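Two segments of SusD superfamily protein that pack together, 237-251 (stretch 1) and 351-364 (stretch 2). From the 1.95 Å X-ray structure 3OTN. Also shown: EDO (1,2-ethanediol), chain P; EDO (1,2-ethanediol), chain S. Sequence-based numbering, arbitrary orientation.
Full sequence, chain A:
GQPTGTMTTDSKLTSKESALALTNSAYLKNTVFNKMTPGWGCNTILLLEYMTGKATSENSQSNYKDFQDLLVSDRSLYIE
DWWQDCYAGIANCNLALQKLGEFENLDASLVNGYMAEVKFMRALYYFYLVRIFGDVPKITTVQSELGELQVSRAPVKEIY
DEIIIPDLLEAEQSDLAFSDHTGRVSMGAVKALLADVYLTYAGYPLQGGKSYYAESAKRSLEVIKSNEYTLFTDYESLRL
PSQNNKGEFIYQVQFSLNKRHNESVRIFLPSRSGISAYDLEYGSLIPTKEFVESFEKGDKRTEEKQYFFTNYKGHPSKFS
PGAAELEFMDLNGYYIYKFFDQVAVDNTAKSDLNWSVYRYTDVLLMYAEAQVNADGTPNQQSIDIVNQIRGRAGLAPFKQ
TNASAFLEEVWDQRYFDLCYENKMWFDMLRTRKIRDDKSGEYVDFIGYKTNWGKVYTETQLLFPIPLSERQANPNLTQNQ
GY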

# COMPACT_ATOMS: atom_id res chain seq x y z
N SER A 237 -16.96 -4.01 5.13
CA SER A 237 -16.31 -4.92 4.17
C SER A 237 -14.78 -4.94 4.22
O SER A 237 -14.19 -5.99 3.93
CB SER A 237 -16.76 -4.64 2.75
OG SER A 237 -18.10 -5.04 2.58
N LEU A 238 -14.16 -3.81 4.59
CA LEU A 238 -12.68 -3.69 4.64
C LEU A 238 -12.08 -4.54 5.77
O LEU A 238 -10.89 -4.76 5.78
CB LEU A 238 -12.24 -2.22 4.82
CG LEU A 238 -12.69 -1.25 3.71
CD1 LEU A 238 -12.33 0.18 4.05
CD2 LEU A 238 -12.11 -1.68 2.37
N ARG A 239 -12.92 -4.98 6.72
CA ARG A 239 -12.49 -5.75 7.87
C ARG A 239 -13.29 -7.05 8.03
O ARG A 239 -13.32 -7.61 9.13
CB ARG A 239 -12.56 -4.87 9.14
CG ARG A 239 -13.93 -4.39 9.57
CD ARG A 239 -13.84 -3.37 10.72
NE ARG A 239 -15.20 -3.02 11.12
CZ ARG A 239 -16.01 -3.78 11.86
NH1 ARG A 239 -15.61 -4.92 12.40
NH2 ARG A 239 -17.25 -3.36 12.06
N LEU A 240 -13.92 -7.52 6.94
CA LEU A 240 -14.59 -8.78 6.91
C LEU A 240 -13.81 -9.80 6.09
O LEU A 240 -13.69 -9.64 4.85
CB LEU A 240 -15.99 -8.64 6.32
CG LEU A 240 -17.11 -8.26 7.26
CD1 LEU A 240 -18.36 -8.10 6.38
CD2 LEU A 240 -17.33 -9.34 8.39
N PRO A 241 -13.30 -10.88 6.73
CA PRO A 241 -12.58 -11.89 5.94
C PRO A 241 -13.37 -12.52 4.77
O PRO A 241 -12.77 -12.91 3.75
CB PRO A 241 -12.24 -12.97 6.99
CG PRO A 241 -12.08 -12.21 8.27
CD PRO A 241 -13.14 -11.09 8.18
N SER A 242 -14.69 -12.62 4.91
CA SER A 242 -15.55 -13.16 3.86
C SER A 242 -15.50 -12.39 2.55
O SER A 242 -15.80 -12.96 1.50
CB SER A 242 -17.02 -13.25 4.31
OG SER A 242 -17.53 -11.94 4.59
N GLN A 243 -15.14 -11.11 2.62
CA GLN A 243 -14.95 -10.26 1.45
C GLN A 243 -13.56 -10.34 0.78
O GLN A 243 -13.36 -9.70 -0.24
CB GLN A 243 -15.29 -8.80 1.79
CG GLN A 243 -16.74 -8.64 2.17
CD GLN A 243 -17.68 -8.75 0.96
OE1 GLN A 243 -18.16 -9.82 0.63
NE2 GLN A 243 -17.93 -7.66 0.34
N ASN A 244 -12.65 -11.17 1.30
CA ASN A 244 -11.31 -11.38 0.71
C ASN A 244 -11.36 -11.68 -0.81
O ASN A 244 -12.10 -12.58 -1.22
CB ASN A 244 -10.61 -12.57 1.38
CG ASN A 244 -9.99 -12.25 2.76
OD1 ASN A 244 -10.01 -11.14 3.27
ND2 ASN A 244 -9.45 -13.29 3.37
N ASN A 245 -10.63 -10.90 -1.61
CA ASN A 245 -10.49 -11.10 -3.08
C ASN A 245 -11.75 -10.83 -3.92
O ASN A 245 -11.79 -11.22 -5.09
CB ASN A 245 -9.94 -12.50 -3.40
CG ASN A 245 -8.68 -12.82 -2.65
OD1 ASN A 245 -8.54 -13.92 -2.06
ND2 ASN A 245 -7.72 -11.91 -2.69
N LYS A 246 -12.77 -10.20 -3.33
CA LYS A 246 -14.06 -9.94 -3.97
C LYS A 246 -14.40 -8.47 -3.83
O LYS A 246 -13.76 -7.73 -3.07
CB LYS A 246 -15.22 -10.68 -3.29
CG LYS A 246 -15.03 -12.07 -2.79
CD LYS A 246 -16.37 -12.81 -2.59
CE LYS A 246 -17.38 -12.09 -1.71
NZ LYS A 246 -18.66 -12.85 -1.63
N GLY A 247 -15.47 -8.07 -4.49
CA GLY A 247 -16.05 -6.73 -4.30
C GLY A 247 -15.11 -5.71 -4.90
O GLY A 247 -14.90 -5.70 -6.10
N GLU A 248 -14.46 -4.91 -4.05
CA GLU A 248 -13.49 -3.92 -4.52
C GLU A 248 -12.09 -4.49 -4.73
O GLU A 248 -11.27 -3.89 -5.45
CB GLU A 248 -13.36 -2.79 -3.53
CG GLU A 248 -14.58 -1.89 -3.43
CD GLU A 248 -14.29 -0.56 -2.74
OE1 GLU A 248 -13.10 -0.09 -2.79
OE2 GLU A 248 -15.26 0.03 -2.18
N PHE A 249 -11.79 -5.61 -4.10
CA PHE A 249 -10.40 -6.03 -3.99
C PHE A 249 -9.87 -6.58 -5.31
O PHE A 249 -10.43 -7.51 -5.89
CB PHE A 249 -10.17 -7.00 -2.85
CG PHE A 249 -10.60 -6.47 -1.49
CD1 PHE A 249 -10.21 -5.22 -1.04
CD2 PHE A 249 -11.45 -7.24 -0.69
CE1 PHE A 249 -10.61 -4.74 0.21
CE2 PHE A 249 -11.84 -6.79 0.55
CZ PHE A 249 -11.43 -5.54 1.01
N ILE A 250 -8.75 -6.01 -5.75
CA ILE A 250 -8.11 -6.32 -7.05
C ILE A 250 -6.85 -7.15 -6.82
O ILE A 250 -6.67 -8.21 -7.46
CB ILE A 250 -7.79 -5.01 -7.83
CG1 ILE A 250 -9.07 -4.25 -8.14
CG2 ILE A 250 -7.07 -5.32 -9.17
CD1 ILE A 250 -8.83 -2.83 -8.62
N TYR A 251 -6.00 -6.70 -5.92
CA TYR A 251 -4.83 -7.49 -5.51
C TYR A 251 -4.57 -7.31 -4.01
O TYR A 251 -4.58 -6.20 -3.51
CB TYR A 251 -3.61 -7.10 -6.37
CG TYR A 251 -2.55 -8.15 -6.30
CD1 TYR A 251 -2.72 -9.36 -6.96
CD2 TYR A 251 -1.41 -7.96 -5.53
CE1 TYR A 251 -1.75 -10.37 -6.86
CE2 TYR A 251 -0.43 -8.96 -5.42
CZ TYR A 251 -0.60 -10.16 -6.07
OH TYR A 251 0.34 -11.13 -5.94
N SER A 351 -6.34 -13.87 12.69
CA SER A 351 -7.04 -13.14 11.67
C SER A 351 -6.75 -13.71 10.31
O SER A 351 -5.58 -13.88 9.94
CB SER A 351 -6.63 -11.68 11.64
OG SER A 351 -7.26 -11.02 10.56
N ASP A 352 -7.83 -13.94 9.56
CA ASP A 352 -7.75 -14.35 8.16
C ASP A 352 -8.26 -13.24 7.24
O ASP A 352 -8.79 -13.48 6.15
CB ASP A 352 -8.48 -15.69 7.94
CG ASP A 352 -9.91 -15.71 8.41
OD1 ASP A 352 -10.38 -14.74 9.04
OD2 ASP A 352 -10.59 -16.73 8.16
N LEU A 353 -8.05 -12.00 7.68
CA LEU A 353 -8.38 -10.80 6.89
C LEU A 353 -7.21 -10.43 5.95
O LEU A 353 -6.09 -10.22 6.41
CB LEU A 353 -8.71 -9.58 7.81
CG LEU A 353 -9.08 -8.25 7.16
CD1 LEU A 353 -10.40 -8.30 6.31
CD2 LEU A 353 -9.13 -7.10 8.23
N ASN A 354 -7.50 -10.32 4.65
CA ASN A 354 -6.48 -9.95 3.65
C ASN A 354 -6.08 -8.49 3.86
O ASN A 354 -6.83 -7.72 4.49
CB ASN A 354 -7.01 -10.17 2.20
CG ASN A 354 -6.87 -11.61 1.72
OD1 ASN A 354 -6.49 -12.49 2.48
ND2 ASN A 354 -7.20 -11.85 0.43
N TRP A 355 -4.88 -8.14 3.41
CA TRP A 355 -4.40 -6.74 3.34
C TRP A 355 -4.34 -6.29 1.87
O TRP A 355 -3.67 -6.92 1.06
CB TRP A 355 -3.05 -6.59 4.00
CG TRP A 355 -2.38 -5.26 3.89
CD1 TRP A 355 -1.39 -4.91 2.99
CD2 TRP A 355 -2.65 -4.08 4.65
NE1 TRP A 355 -1.01 -3.62 3.19
CE2 TRP A 355 -1.76 -3.08 4.20
CE3 TRP A 355 -3.52 -3.78 5.71
CZ2 TRP A 355 -1.73 -1.80 4.74
CZ3 TRP A 355 -3.48 -2.50 6.27
CH2 TRP A 355 -2.59 -1.53 5.77
N SER A 356 -5.04 -5.21 1.54
CA SER A 356 -5.07 -4.74 0.15
C SER A 356 -3.78 -4.12 -0.37
O SER A 356 -3.12 -3.37 0.33
CB SER A 356 -6.18 -3.73 -0.02
OG SER A 356 -7.38 -4.39 0.11
N VAL A 357 -3.44 -4.47 -1.61
CA VAL A 357 -2.45 -3.73 -2.40
C VAL A 357 -3.19 -2.77 -3.35
O VAL A 357 -2.83 -1.59 -3.44
CB VAL A 357 -1.51 -4.71 -3.18
CG1 VAL A 357 -0.59 -3.95 -4.13
CG2 VAL A 357 -0.72 -5.56 -2.21
N TYR A 358 -4.19 -3.26 -4.08
CA TYR A 358 -5.10 -2.39 -4.87
C TYR A 358 -6.54 -2.78 -4.64
O TYR A 358 -6.87 -3.97 -4.70
CB TYR A 358 -4.82 -2.43 -6.39
CG TYR A 358 -3.57 -1.69 -6.74
CD1 TYR A 358 -3.53 -0.31 -6.68
CD2 TYR A 358 -2.40 -2.36 -7.07
CE1 TYR A 358 -2.36 0.39 -6.94
CE2 TYR A 358 -1.23 -1.66 -7.33
CZ TYR A 358 -1.23 -0.29 -7.27
OH TYR A 358 -0.10 0.40 -7.49
N ARG A 359 -7.39 -1.80 -4.41
CA ARG A 359 -8.83 -1.98 -4.38
C ARG A 359 -9.50 -0.94 -5.30
O ARG A 359 -8.89 0.03 -5.70
CB ARG A 359 -9.39 -1.93 -2.96
CG ARG A 359 -9.33 -0.57 -2.25
CD ARG A 359 -9.90 -0.76 -0.88
NE ARG A 359 -9.89 0.42 -0.00
CZ ARG A 359 -10.95 1.16 0.33
NH1 ARG A 359 -12.15 0.91 -0.20
NH2 ARG A 359 -10.83 2.16 1.23
N TYR A 360 -10.73 -1.21 -5.68
CA TYR A 360 -11.43 -0.39 -6.67
C TYR A 360 -11.56 1.07 -6.31
O TYR A 360 -11.44 1.94 -7.20
CB TYR A 360 -12.80 -1.01 -6.90
CG TYR A 360 -13.59 -0.55 -8.10
CD1 TYR A 360 -13.01 -0.50 -9.36
CD2 TYR A 360 -14.94 -0.30 -7.99
CE1 TYR A 360 -13.76 -0.16 -10.46
CE2 TYR A 360 -15.70 0.04 -9.08
CZ TYR A 360 -15.11 0.10 -10.31
OH TYR A 360 -15.86 0.45 -11.38
N THR A 361 -11.79 1.38 -5.04
CA THR A 361 -11.88 2.82 -4.64
C THR A 361 -10.64 3.63 -5.05
O THR A 361 -10.76 4.74 -5.59
CB THR A 361 -12.20 3.03 -3.15
OG1 THR A 361 -13.50 2.50 -2.86
CG2 THR A 361 -12.18 4.54 -2.77
N ASP A 362 -9.46 3.06 -4.82
CA ASP A 362 -8.17 3.65 -5.20
C ASP A 362 -8.11 3.85 -6.71
O ASP A 362 -7.76 4.92 -7.18
CB ASP A 362 -7.05 2.70 -4.75
CG ASP A 362 -5.63 3.29 -4.85
OD1 ASP A 362 -5.39 4.47 -5.26
OD2 ASP A 362 -4.71 2.52 -4.46
N VAL A 363 -8.55 2.84 -7.46
CA VAL A 363 -8.50 2.92 -8.92
C VAL A 363 -9.43 4.04 -9.42
O VAL A 363 -9.05 4.77 -10.31
CB VAL A 363 -8.82 1.60 -9.59
CG1 VAL A 363 -8.87 1.79 -11.14
CG2 VAL A 363 -7.77 0.55 -9.22
N LEU A 364 -10.64 4.14 -8.88
CA LEU A 364 -11.57 5.22 -9.22
C LEU A 364 -10.96 6.63 -8.96
O LEU A 364 -11.03 7.53 -9.82
CB LEU A 364 -12.87 5.09 -8.43
CG LEU A 364 -13.76 3.85 -8.66
CD1 LEU A 364 -15.12 4.01 -7.99
CD2 LEU A 364 -13.91 3.58 -10.14
C1 EDO P . -9.55 -20.61 5.39
O1 EDO P . -8.28 -21.10 5.88
C2 EDO P . -10.24 -19.60 6.33
O2 EDO P . -9.36 -18.54 6.76
C1 EDO S . -18.29 4.30 -11.95
O1 EDO S . -19.14 5.44 -12.00
C2 EDO S . -18.27 3.74 -10.54
O2 EDO S . -18.09 2.31 -10.59

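The two stretches bury 972 Å² between them, both sides summed. Polar contacts hold both ends of the contact.

At one end, the Asn244 amide lies along the backbone of stretch 2 and uses both its ends. OD1 of Asn244 accepts from the backbone N of Asn354 at 3.0 Å. ND2 of Asn244 donates to the backbone O of Asp352 at 2.9 Å. An asparagine suits this place because one short side chain carries both a donor and an acceptor. Asn354 OD1 and Asn245 ND2 find their partners elsewhere in the structure. Beside them, Leu353 CD1 packs 3.6 Å from Leu238 O, and Pro241 CG lies 4.3 Å from Leu353 CB.

At the other end, the backbones pair antiparallel, Phe249 with Arg359 and Tyr251 with Tyr358, with a beta bulge between the two pairs. Tyr358 O accepts twice, from Ile250 N at 3.0 Å and from Tyr251 N at 3.1 Å. Tyr251 O also accepts twice, from Val357 N at 2.8 Å and Tyr358 N at 3.0 Å. The pairing continues to Tyr360 N, which donates to Glu248 O at 2.7 Å.

Glu248 is buried, and its carboxylate is well satisfied. Glu248 OE1 forms a salt bridge with Arg359 NH1 at 2.9 Å. Glu248 OE1 also accepts from Thr361 OG1 at 2.6 Å and from Thr361 N at 3.0 Å, near the start of the helix. OE2 is bonded elsewhere in the structure, as are Arg359 NE and NH2. The buried charges thus have partners. Leu238 CD2 covers one face of the guanidinium, 3.6 Å from Arg359 NH1.

Apolar side chains also pack across the contact. Ile250 CD1 reaches Val363 CG2 at 3.6 Å, and the edge of the Tyr251 ring meets Val357, with CD2 of Tyr251 4.0 Å from CB of Val357.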